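Local coordinates for probable branched-chain-amino-acid aminotransferase (Thermotoga maritima MSB8, PDB 3CSW) that probably catalyses the pyridoxal-phosphate-dependent transfer of the amino group between leucine, isoleucine or valine and 2-oxoglutarate, as a class-IV aminotransferase, at the interface of chains A and B and the interface of chains A and C. Numbering follows the deposited sequence. Chains: chain A/B/C, Putative branched-chain-amino-acid aminotransferase.

Contact 1: the interface of chains A and B. Residues chain A 129, 226-227, 230, 251; chain B 226-227, 230-231.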
ATOM      1  N   ILE A 129     -17.333 -10.583   5.868  1.00 29.96           N
ATOM      2  CA  ILE A 129     -16.037  -9.925   5.571  1.00 28.70           C
ATOM      3  C   ILE A 129     -15.244  -9.787   6.891  1.00 28.12           C
ATOM      4  O   ILE A 129     -15.756  -9.285   7.887  1.00 30.14           O
ATOM      5  CB  ILE A 129     -16.210  -8.513   4.876  1.00 30.27           C
ATOM      6  CG1 ILE A 129     -17.009  -8.619   3.565  1.00 29.72           C
ATOM      7  CG2 ILE A 129     -14.859  -7.867   4.551  1.00 27.74           C
ATOM      8  CD1 ILE A 129     -16.435  -9.609   2.536  1.00 30.96           C
ATOM      9  N   VAL A 226     -13.919  -6.945  -3.920  1.00 26.68           N
ATOM     10  CA  VAL A 226     -14.925  -7.321  -2.903  1.00 26.21           C
ATOM     11  C   VAL A 226     -16.398  -7.104  -3.322  1.00 28.25           C
ATOM     12  O   VAL A 226     -17.248  -7.962  -3.067  1.00 29.37           O
ATOM     13  CB  VAL A 226     -14.652  -6.676  -1.533  1.00 26.88           C
ATOM     14  CG1 VAL A 226     -14.569  -5.131  -1.628  1.00 20.77           C
ATOM     15  CG2 VAL A 226     -15.673  -7.201  -0.468  1.00 25.07           C
ATOM     16  N   TRP A 227     -16.691  -5.980  -3.968  1.00 27.65           N
ATOM     17  CA  TRP A 227     -18.070  -5.657  -4.386  1.00 29.12           C
ATOM     18  C   TRP A 227     -18.712  -6.634  -5.410  1.00 30.20           C
ATOM     19  O   TRP A 227     -19.931  -6.720  -5.511  1.00 27.75           O
ATOM     20  CB  TRP A 227     -18.147  -4.215  -4.872  1.00 28.50           C
ATOM     21  CG  TRP A 227     -17.311  -3.880  -6.072  1.00 26.28           C
ATOM     22  CD1 TRP A 227     -17.684  -3.970  -7.391  1.00 29.76           C
ATOM     23  CD2 TRP A 227     -15.982  -3.350  -6.069  1.00 23.33           C
ATOM     24  NE1 TRP A 227     -16.649  -3.562  -8.204  1.00 31.50           N
ATOM     25  CE2 TRP A 227     -15.597  -3.170  -7.421  1.00 29.54           C
ATOM     26  CE3 TRP A 227     -15.074  -3.007  -5.059  1.00 27.55           C
ATOM     27  CZ2 TRP A 227     -14.347  -2.644  -7.781  1.00 33.70           C
ATOM     28  CZ3 TRP A 227     -13.820  -2.501  -5.419  1.00 30.71           C
ATOM     29  CH2 TRP A 227     -13.472  -2.320  -6.767  1.00 25.72           C
ATOM     30  N   PHE A 230     -20.962  -9.097  -3.788  1.00 30.79           N
ATOM     31  CA  PHE A 230     -22.286  -8.551  -3.477  1.00 31.95           C
ATOM     32  C   PHE A 230     -23.179  -8.453  -4.709  1.00 31.71           C
ATOM     33  O   PHE A 230     -24.379  -8.235  -4.584  1.00 34.07           O
ATOM     34  CB  PHE A 230     -22.174  -7.218  -2.738  1.00 30.58           C
ATOM     35  CG  PHE A 230     -21.619  -7.356  -1.339  1.00 31.74           C
ATOM     36  CD1 PHE A 230     -20.251  -7.411  -1.117  1.00 30.18           C
ATOM     37  CD2 PHE A 230     -22.467  -7.426  -0.238  1.00 34.46           C
ATOM     38  CE1 PHE A 230     -19.723  -7.559   0.182  1.00 28.34           C
ATOM     39  CE2 PHE A 230     -21.941  -7.563   1.069  1.00 30.40           C
ATOM     40  CZ  PHE A 230     -20.575  -7.627   1.273  1.00 29.94           C
ATOM     41  N   ASN A 251     -22.435 -11.320   4.873  1.00 29.00           N
ATOM     42  CA  ASN A 251     -22.832 -10.194   5.704  1.00 30.11           C
ATOM     43  C   ASN A 251     -24.380 -10.204   5.780  1.00 30.34           C
ATOM     44  O   ASN A 251     -24.953 -11.179   6.272  1.00 29.09           O
ATOM     45  CB  ASN A 251     -22.232  -8.862   5.189  1.00 30.57           C
ATOM     46  CG  ASN A 251     -20.737  -8.706   5.495  1.00 28.95           C
ATOM     47  OD1 ASN A 251     -20.039  -9.657   5.810  1.00 35.12           O
ATOM     48  ND2 ASN A 251     -20.251  -7.482   5.403  1.00 34.25           N
TER
ATOM     49  N   VAL B 226     -16.259   0.075   0.865  1.00 30.32           N
ATOM     50  CA  VAL B 226     -17.081   0.008  -0.350  1.00 27.83           C
ATOM     51  C   VAL B 226     -18.324  -0.895  -0.224  1.00 29.42           C
ATOM     52  O   VAL B 226     -19.418  -0.518  -0.629  1.00 27.35           O
ATOM     53  CB  VAL B 226     -16.258  -0.345  -1.619  1.00 25.42           C
ATOM     54  CG1 VAL B 226     -15.546  -1.720  -1.528  1.00 24.45           C
ATOM     55  CG2 VAL B 226     -17.157  -0.278  -2.857  1.00 28.49           C
ATOM     56  N   TRP B 227     -18.168  -2.069   0.364  1.00 30.46           N
ATOM     57  CA  TRP B 227     -19.287  -2.993   0.481  1.00 30.90           C
ATOM     58  C   TRP B 227     -20.473  -2.443   1.297  1.00 30.96           C
ATOM     59  O   TRP B 227     -21.604  -2.843   1.075  1.00 30.44           O
ATOM     60  CB  TRP B 227     -18.813  -4.342   1.007  1.00 31.80           C
ATOM     61  CG  TRP B 227     -18.136  -4.337   2.332  1.00 31.39           C
ATOM     62  CD1 TRP B 227     -18.728  -4.515   3.563  1.00 30.66           C
ATOM     63  CD2 TRP B 227     -16.749  -4.189   2.571  1.00 26.26           C
ATOM     64  NE1 TRP B 227     -17.783  -4.462   4.541  1.00 34.62           N
ATOM     65  CE2 TRP B 227     -16.556  -4.270   3.966  1.00 33.07           C
ATOM     66  CE3 TRP B 227     -15.638  -3.965   1.747  1.00 31.43           C
ATOM     67  CZ2 TRP B 227     -15.286  -4.162   4.558  1.00 33.21           C
ATOM     68  CZ3 TRP B 227     -14.376  -3.844   2.337  1.00 35.40           C
ATOM     69  CH2 TRP B 227     -14.213  -3.954   3.734  1.00 30.79           C
ATOM     70  N   PHE B 230     -23.219  -1.200  -0.812  1.00 31.19           N
ATOM     71  CA  PHE B 230     -24.056  -2.262  -1.345  1.00 31.47           C
ATOM     72  C   PHE B 230     -25.076  -2.794  -0.344  1.00 31.09           C
ATOM     73  O   PHE B 230     -26.019  -3.472  -0.740  1.00 32.01           O
ATOM     74  CB  PHE B 230     -23.196  -3.405  -1.939  1.00 29.63           C
ATOM     75  CG  PHE B 230     -22.552  -3.031  -3.242  1.00 32.13           C
ATOM     76  CD1 PHE B 230     -21.342  -2.354  -3.261  1.00 32.50           C
ATOM     77  CD2 PHE B 230     -23.183  -3.303  -4.446  1.00 29.57           C
ATOM     78  CE1 PHE B 230     -20.755  -1.974  -4.463  1.00 31.72           C
ATOM     79  CE2 PHE B 230     -22.610  -2.930  -5.652  1.00 29.99           C
ATOM     80  CZ  PHE B 230     -21.393  -2.266  -5.665  1.00 32.44           C
ATOM     81  N   GLU B 231     -24.888  -2.480   0.934  1.00 30.80           N
ATOM     82  CA  GLU B 231     -25.823  -2.888   1.986  1.00 29.92           C
ATOM     83  C   GLU B 231     -26.613  -1.732   2.572  1.00 29.68           C
ATOM     84  O   GLU B 231     -27.400  -1.934   3.502  1.00 30.40           O
ATOM     85  CB  GLU B 231     -25.062  -3.571   3.111  1.00 30.97           C
ATOM     86  CG  GLU B 231     -24.159  -4.690   2.637  1.00 34.56           C
ATOM     87  CD  GLU B 231     -23.665  -5.509   3.786  1.00 39.50           C
ATOM     88  OE1 GLU B 231     -22.783  -4.985   4.502  1.00 45.51           O
ATOM     89  OE2 GLU B 231     -24.191  -6.643   3.962  1.00 35.57           O
TER
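A:Phe230 turns CG anti to the carbonyl carbon (chi1 -69°), whereas B:Trp227, which it meets across the two-fold, places CG between the backbone N and the carbonyl carbon (chi1 59°), the crowded position; B:Phe230 and A:Trp227 repeat the pair. Each phenyl thereby meets the beta-methylene of the opposite tryptophan: CE1 of A:Phe230 lies 3.4 Å from CB of B:Trp227, and CE1 of B:Phe230 lies 3.5 Å from CB of A:Trp227. Near the axis the valines slide past each other in opposite directions, with CG1 of A:Val226 and CG1 of B:Val226 3.5 Å apart. The same A:Val226 methyl also touches CE3 of the B:Trp227 indole. One face of that indole is capped toward its rim by A:Ile129, whose CG2 stands 3.7 Å from CZ2. A:Asn251 helps hold the end of strand 125-129, where the isoleucine sits: its OD1 accepts the backbone N of A:Ile129 at 2.9 Å, in the carbonyl plane and on a lone pair. The carboxylate of B:Glu231 lies beside A:Phe230 CE2 and the A:Asn251 methylene, its plane 64° from the phenyl ring. This essentially apolar patch packs helix 226-230 of chain A against helix 226-231 of chain B, and probably helps hold the two subunits together if this pairing persists outside the crystal.

Contact 2: the interface of chains A and C. Residues chain A 15, 27, 101, 103, 110, 112; chain C 31, 34-35.
Helix 31-37 of chain C lays C:Phe31, C:Phe34 and C:Glu35 against residues of strands 14-17, 26-30, 96-102 and 109-115 of chain A, with A:Phe103 just beyond strand 96-102. C:Phe31 holds CG anti to the backbone N (chi1 177°), which sends its ring outward among aliphatic branches. Its CZ meets CG2 of A:Val112 tip to tip at 3.6 Å, while A:Ile15 brings CG2 over one face, 3.9 Å from CZ and offset toward the rim. At the ring edge, in plane, stands CB of A:Ile27, whose CD1 also reaches CE1 of the phenyl. C:Phe34, with the same anti torsion, points its CZ at CZ of A:Phe103, the two rings meeting end to end at 3.5 Å. CD2 of A:Leu110 stands at the edge of the C:Phe34 ring, in plane and 3.9 Å from CE2, and touches C:Phe31 as well, bridging the two phenylalanines. Beside this apolar cluster the phenol OH of A:Tyr101 donates to the carboxylate OE2 of C:Glu35 at 3.1 Å, on the anti side and 18° out of the carboxylate plane. The ring and carboxylate planes are 71° apart. The helix directly follows strand 26-30 in the chain, and in the deposited assembly the two-fold sets the equivalent helix of chain A on the same strands of chain C.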
ATOM      1  N   ILE A  15      -2.529 -40.058  17.887  1.00 40.40           N
ATOM      2  CA  ILE A  15      -1.391 -39.287  17.396  1.00 39.05           C
ATOM      3  C   ILE A  15      -0.230 -40.221  17.060  1.00 40.08           C
ATOM      4  O   ILE A  15      -0.103 -41.311  17.622  1.00 39.33           O
ATOM      5  CB  ILE A  15      -0.920 -38.147  18.384  1.00 38.56           C
ATOM      6  CG1 ILE A  15      -0.219 -38.710  19.620  1.00 41.25           C
ATOM      7  CG2 ILE A  15      -2.082 -37.268  18.791  1.00 36.08           C
ATOM      8  CD1 ILE A  15       0.415 -37.652  20.515  1.00 38.00           C
ATOM      9  N   ILE A  27       1.119 -35.177  25.977  1.00 73.76           N
ATOM     10  CA  ILE A  27       2.256 -35.236  25.060  1.00 70.95           C
ATOM     11  C   ILE A  27       3.521 -34.899  25.848  1.00 69.02           C
ATOM     12  O   ILE A  27       3.524 -33.970  26.654  1.00 66.71           O
ATOM     13  CB  ILE A  27       2.072 -34.316  23.811  1.00 71.10           C
ATOM     14  CG1 ILE A  27       3.062 -34.693  22.696  1.00 68.22           C
ATOM     15  CG2 ILE A  27       2.174 -32.836  24.192  1.00 70.18           C
ATOM     16  CD1 ILE A  27       2.825 -33.957  21.390  1.00 68.46           C
ATOM     17  N   TYR A 101       2.023 -31.755  11.474  1.00 33.23           N
ATOM     18  CA  TYR A 101       2.835 -30.627  11.891  1.00 34.06           C
ATOM     19  C   TYR A 101       4.303 -30.935  11.732  1.00 35.43           C
ATOM     20  O   TYR A 101       4.759 -31.995  12.157  1.00 36.92           O
ATOM     21  CB  TYR A 101       2.580 -30.300  13.355  1.00 33.38           C
ATOM     22  CG  TYR A 101       1.156 -29.902  13.700  1.00 31.53           C
ATOM     23  CD1 TYR A 101       0.697 -28.617  13.487  1.00 34.81           C
ATOM     24  CD2 TYR A 101       0.290 -30.807  14.307  1.00 35.87           C
ATOM     25  CE1 TYR A 101      -0.604 -28.251  13.842  1.00 35.00           C
ATOM     26  CE2 TYR A 101      -1.003 -30.459  14.653  1.00 37.02           C
ATOM     27  CZ  TYR A 101      -1.441 -29.182  14.425  1.00 36.77           C
ATOM     28  OH  TYR A 101      -2.716 -28.852  14.782  1.00 40.35           O
ATOM     29  N   PHE A 103       8.027 -29.520  12.785  1.00 45.31           N
ATOM     30  CA  PHE A 103       8.594 -28.641  13.805  1.00 49.50           C
ATOM     31  C   PHE A 103       9.950 -28.058  13.462  1.00 55.75           C
ATOM     32  O   PHE A 103      10.788 -28.731  12.851  1.00 52.64           O
ATOM     33  CB  PHE A 103       8.620 -29.320  15.185  1.00 48.50           C
ATOM     34  CG  PHE A 103       7.257 -29.508  15.763  1.00 47.04           C
ATOM     35  CD1 PHE A 103       6.561 -28.430  16.279  1.00 46.36           C
ATOM     36  CD2 PHE A 103       6.639 -30.743  15.729  1.00 42.30           C
ATOM     37  CE1 PHE A 103       5.286 -28.591  16.773  1.00 45.82           C
ATOM     38  CE2 PHE A 103       5.370 -30.908  16.226  1.00 47.32           C
ATOM     39  CZ  PHE A 103       4.689 -29.830  16.745  1.00 47.28           C
ATOM     40  N   LEU A 110       4.513 -34.536  13.623  1.00 39.79           N
ATOM     41  CA  LEU A 110       3.416 -34.988  14.477  1.00 38.22           C
ATOM     42  C   LEU A 110       2.163 -35.124  13.639  1.00 36.26           C
ATOM     43  O   LEU A 110       1.773 -34.175  12.963  1.00 35.97           O
ATOM     44  CB  LEU A 110       3.152 -33.996  15.611  1.00 38.40           C
ATOM     45  CG  LEU A 110       1.888 -34.150  16.473  1.00 39.29           C
ATOM     46  CD1 LEU A 110       1.987 -35.371  17.346  1.00 32.78           C
ATOM     47  CD2 LEU A 110       1.694 -32.896  17.316  1.00 37.98           C
ATOM     48  N   VAL A 112      -1.975 -35.995  13.779  1.00 32.95           N
ATOM     49  CA  VAL A 112      -3.117 -36.057  14.691  1.00 33.84           C
ATOM     50  C   VAL A 112      -4.296 -36.592  13.879  1.00 36.15           C
ATOM     51  O   VAL A 112      -4.658 -36.014  12.856  1.00 36.29           O
ATOM     52  CB  VAL A 112      -3.473 -34.673  15.319  1.00 34.07           C
ATOM     53  CG1 VAL A 112      -4.550 -34.825  16.383  1.00 32.08           C
ATOM     54  CG2 VAL A 112      -2.250 -34.002  15.916  1.00 27.52           C
TER
ATOM     55  N   PHE C  31      -2.433 -32.310  25.722  1.00 59.97           N
ATOM     56  CA  PHE C  31      -2.175 -32.307  24.290  1.00 58.97           C
ATOM     57  C   PHE C  31      -2.876 -31.172  23.558  1.00 58.57           C
ATOM     58  O   PHE C  31      -2.287 -30.539  22.693  1.00 56.91           O
ATOM     59  CB  PHE C  31      -2.547 -33.624  23.623  1.00 58.10           C
ATOM     60  CG  PHE C  31      -2.347 -33.593  22.146  1.00 56.42           C
ATOM     61  CD1 PHE C  31      -1.072 -33.684  21.614  1.00 55.14           C
ATOM     62  CD2 PHE C  31      -3.412 -33.393  21.292  1.00 53.80           C
ATOM     63  CE1 PHE C  31      -0.873 -33.609  20.249  1.00 56.88           C
ATOM     64  CE2 PHE C  31      -3.220 -33.331  19.941  1.00 53.41           C
ATOM     65  CZ  PHE C  31      -1.951 -33.435  19.416  1.00 56.30           C
ATOM     66  N   PHE C  34      -1.097 -27.961  24.028  1.00 48.30           N
ATOM     67  CA  PHE C  34       0.086 -27.924  23.165  1.00 46.36           C
ATOM     68  C   PHE C  34      -0.276 -27.472  21.752  1.00 44.94           C
ATOM     69  O   PHE C  34       0.366 -26.589  21.187  1.00 42.61           O
ATOM     70  CB  PHE C  34       0.789 -29.287  23.115  1.00 44.32           C
ATOM     71  CG  PHE C  34       1.885 -29.361  22.084  1.00 43.62           C
ATOM     72  CD1 PHE C  34       3.049 -28.614  22.231  1.00 45.49           C
ATOM     73  CD2 PHE C  34       1.745 -30.156  20.955  1.00 41.55           C
ATOM     74  CE1 PHE C  34       4.062 -28.667  21.274  1.00 45.08           C
ATOM     75  CE2 PHE C  34       2.761 -30.221  20.003  1.00 43.52           C
ATOM     76  CZ  PHE C  34       3.918 -29.473  20.168  1.00 43.64           C
ATOM     77  N   GLU C  35      -1.311 -28.094  21.209  1.00 44.09           N
ATOM     78  CA  GLU C  35      -1.801 -27.806  19.869  1.00 46.07           C
ATOM     79  C   GLU C  35      -2.187 -26.330  19.749  1.00 44.67           C
ATOM     80  O   GLU C  35      -1.861 -25.662  18.768  1.00 45.05           O
ATOM     81  CB  GLU C  35      -3.002 -28.721  19.557  1.00 45.31           C
ATOM     82  CG  GLU C  35      -3.112 -29.147  18.108  1.00 51.03           C
ATOM     83  CD  GLU C  35      -4.107 -30.291  17.872  1.00 49.20           C
ATOM     84  OE1 GLU C  35      -4.880 -30.645  18.796  1.00 54.72           O
ATOM     85  OE2 GLU C  35      -4.102 -30.824  16.734  1.00 58.63           O
TER

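Contact 3: the interface of chains A and B. Residues chain A 133, 168, 170-172; chain B 171-172, 225, 227.
The guanidinium of A:Arg133 grips the backbone carbonyl O of B:Asn171 end-on with both terminal nitrogens, NH1 at 3.0 Å and NH2 at 3.2 Å, in a polar loop-to-loop patch that probably adds specific bonds to the apolar A/B pairing. The oxygen lies almost exactly in the guanidinium plane, while both donors are tilted from the carbonyl plane. NH2 also sits over one face of the B:Trp225 six-membered ring, 3.6 Å from its centroid, a cation-pi contact with the guanidinium and ring planes 67° apart, so the group meets the face by its NH2 end and is not stacked flat. An alanine in place of A:Arg133 would probably leave the B:Asn171 carbonyl without these two donors and the B:Trp225 face without the NH2 group that sits over it. The B:Asn171 side chain returns a bond to chain A: its amide ND2 donates to the backbone O of A:Leu170 at 2.8 Å, tying the asparagine at both main chain and side chain. Farther out, the bend of the A:Arg133 chain at chi2 (-63°) helps direct the guanidinium toward the partner loop. CB of B:Trp225 lies 3.3 Å above the plane of the B:Trp227 indole, toward its rim, an intrachain contact that helps set where B:Trp225 sits. The benzo end of that indole is met tip to tip by A:Leu168, with methyl CD1 3.4 Å from CZ3.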
ATOM      1  N   ARG A 133      -6.959  -8.015   7.090  1.00 25.43           N
ATOM      2  CA  ARG A 133      -6.517  -8.124   5.709  1.00 26.08           C
ATOM      3  C   ARG A 133      -5.421  -9.161   5.615  1.00 26.31           C
ATOM      4  O   ARG A 133      -4.619  -9.311   6.520  1.00 29.89           O
ATOM      5  CB  ARG A 133      -6.014  -6.801   5.131  1.00 25.85           C
ATOM      6  CG  ARG A 133      -7.013  -5.678   5.084  1.00 25.73           C
ATOM      7  CD  ARG A 133      -8.184  -6.005   4.185  1.00 26.21           C
ATOM      8  NE  ARG A 133      -9.143  -4.905   4.228  1.00 26.41           N
ATOM      9  CZ  ARG A 133      -9.243  -3.908   3.351  1.00 33.30           C
ATOM     10  NH1 ARG A 133      -8.469  -3.829   2.264  1.00 28.94           N
ATOM     11  NH2 ARG A 133     -10.149  -2.954   3.570  1.00 33.95           N
ATOM     12  N   LEU A 168      -9.899 -10.000   2.727  1.00 28.53           N
ATOM     13  CA  LEU A 168      -9.568  -9.217   1.570  1.00 27.49           C
ATOM     14  C   LEU A 168      -8.085  -8.887   1.664  1.00 27.96           C
ATOM     15  O   LEU A 168      -7.509  -8.870   2.759  1.00 27.52           O
ATOM     16  CB  LEU A 168     -10.359  -7.898   1.542  1.00 24.69           C
ATOM     17  CG  LEU A 168     -11.873  -7.974   1.753  1.00 24.56           C
ATOM     18  CD1 LEU A 168     -12.469  -6.605   1.642  1.00 19.66           C
ATOM     19  CD2 LEU A 168     -12.501  -8.951   0.802  1.00 19.12           C
ATOM     20  N   LEU A 170      -4.868  -6.104   0.830  1.00 25.73           N
ATOM     21  CA  LEU A 170      -4.737  -4.700   1.192  1.00 26.78           C
ATOM     22  C   LEU A 170      -5.484  -3.759   0.275  1.00 25.38           C
ATOM     23  O   LEU A 170      -5.813  -2.681   0.702  1.00 24.34           O
ATOM     24  CB  LEU A 170      -3.275  -4.242   1.238  1.00 25.02           C
ATOM     25  CG  LEU A 170      -2.371  -4.677   2.393  1.00 33.25           C
ATOM     26  CD1 LEU A 170      -1.014  -3.932   2.260  1.00 26.59           C
ATOM     27  CD2 LEU A 170      -3.040  -4.462   3.762  1.00 27.12           C
ATOM     28  N   ASN A 171      -5.692  -4.122  -0.993  1.00 26.66           N
ATOM     29  CA  ASN A 171      -6.409  -3.243  -1.912  1.00 25.90           C
ATOM     30  C   ASN A 171      -7.910  -3.545  -2.034  1.00 26.15           C
ATOM     31  O   ASN A 171      -8.581  -2.986  -2.895  1.00 24.78           O
ATOM     32  CB  ASN A 171      -5.806  -3.317  -3.324  1.00 29.91           C
ATOM     33  CG  ASN A 171      -4.357  -2.852  -3.385  1.00 29.18           C
ATOM     34  OD1 ASN A 171      -3.484  -3.634  -3.710  1.00 29.51           O
ATOM     35  ND2 ASN A 171      -4.112  -1.575  -3.103  1.00 21.71           N
ATOM     36  N   GLY A 172      -8.457  -4.420  -1.199  1.00 25.43           N
ATOM     37  CA  GLY A 172      -9.873  -4.732  -1.318  1.00 26.56           C
ATOM     38  C   GLY A 172     -10.219  -5.844  -2.295  1.00 27.58           C
ATOM     39  O   GLY A 172     -11.400  -6.096  -2.539  1.00 26.64           O
TER
ATOM     40  N   ASN B 171      -7.119   1.231  -0.358  1.00 27.29           N
ATOM     41  CA  ASN B 171      -7.550   0.147   0.517  1.00 27.58           C
ATOM     42  C   ASN B 171      -8.999  -0.294   0.363  1.00 25.85           C
ATOM     43  O   ASN B 171      -9.392  -1.227   1.028  1.00 24.20           O
ATOM     44  CB  ASN B 171      -7.293   0.477   1.994  1.00 27.94           C
ATOM     45  CG  ASN B 171      -5.850   0.640   2.299  1.00 30.22           C
ATOM     46  OD1 ASN B 171      -5.444   1.717   2.669  1.00 26.96           O
ATOM     47  ND2 ASN B 171      -5.049  -0.428   2.136  1.00 25.01           N
ATOM     48  N   GLY B 172      -9.767   0.336  -0.522  1.00 25.86           N
ATOM     49  CA  GLY B 172     -11.180  -0.023  -0.710  1.00 26.28           C
ATOM     50  C   GLY B 172     -12.164   0.825   0.083  1.00 29.01           C
ATOM     51  O   GLY B 172     -13.374   0.569   0.063  1.00 27.76           O
ATOM     52  N   TRP B 225     -16.257   1.521   4.146  1.00 28.81           N
ATOM     53  CA  TRP B 225     -15.791   0.520   3.193  1.00 29.65           C
ATOM     54  C   TRP B 225     -16.781   0.350   2.051  1.00 28.78           C
ATOM     55  O   TRP B 225     -17.986   0.493   2.239  1.00 26.29           O
ATOM     56  CB  TRP B 225     -15.546  -0.802   3.906  1.00 30.81           C
ATOM     57  CG  TRP B 225     -14.513  -0.656   4.955  1.00 30.26           C
ATOM     58  CD1 TRP B 225     -14.696  -0.752   6.299  1.00 37.68           C
ATOM     59  CD2 TRP B 225     -13.131  -0.333   4.758  1.00 33.68           C
ATOM     60  NE1 TRP B 225     -13.509  -0.516   6.956  1.00 41.03           N
ATOM     61  CE2 TRP B 225     -12.534  -0.252   6.034  1.00 36.44           C
ATOM     62  CE3 TRP B 225     -12.340  -0.100   3.629  1.00 30.65           C
ATOM     63  CZ2 TRP B 225     -11.188   0.028   6.209  1.00 34.71           C
ATOM     64  CZ3 TRP B 225     -11.004   0.191   3.809  1.00 31.67           C
ATOM     65  CH2 TRP B 225     -10.438   0.245   5.085  1.00 31.13           C
ATOM     66  N   TRP B 227     -18.168  -2.069   0.364  1.00 30.46           N
ATOM     67  CA  TRP B 227     -19.287  -2.993   0.481  1.00 30.90           C
ATOM     68  C   TRP B 227     -20.473  -2.443   1.297  1.00 30.96           C
ATOM     69  O   TRP B 227     -21.604  -2.843   1.075  1.00 30.44           O
ATOM     70  CB  TRP B 227     -18.813  -4.342   1.007  1.00 31.80           C
ATOM     71  CG  TRP B 227     -18.136  -4.337   2.332  1.00 31.39           C
ATOM     72  CD1 TRP B 227     -18.728  -4.515   3.563  1.00 30.66           C
ATOM     73  CD2 TRP B 227     -16.749  -4.189   2.571  1.00 26.26           C
ATOM     74  NE1 TRP B 227     -17.783  -4.462   4.541  1.00 34.62           N
ATOM     75  CE2 TRP B 227     -16.556  -4.270   3.966  1.00 33.07           C
ATOM     76  CE3 TRP B 227     -15.638  -3.965   1.747  1.00 31.43           C
ATOM     77  CZ2 TRP B 227     -15.286  -4.162   4.558  1.00 33.21           C
ATOM     78  CZ3 TRP B 227     -14.376  -3.844   2.337  1.00 35.40           C
ATOM     79  CH2 TRP B 227     -14.213  -3.954   3.734  1.00 30.79           C
TER

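Contact 1 and contact 3 belong to the same two-fold interface of chains A and B; their C-alpha centres lie about 10 Å apart and they share B:Trp227, so the apolar helix pairing of one runs into the polar loop bonding of the other. Contact 2 lies on a different surface of chain A, about 39 Å from contact 1 and 36 Å from contact 3, and joins chain C through a second two-fold. Because one subunit uses both surfaces at once, the two kinds of interface together can build the four-copy deposited assembly, although the structure alone does not prove that this tetramer forms in solution.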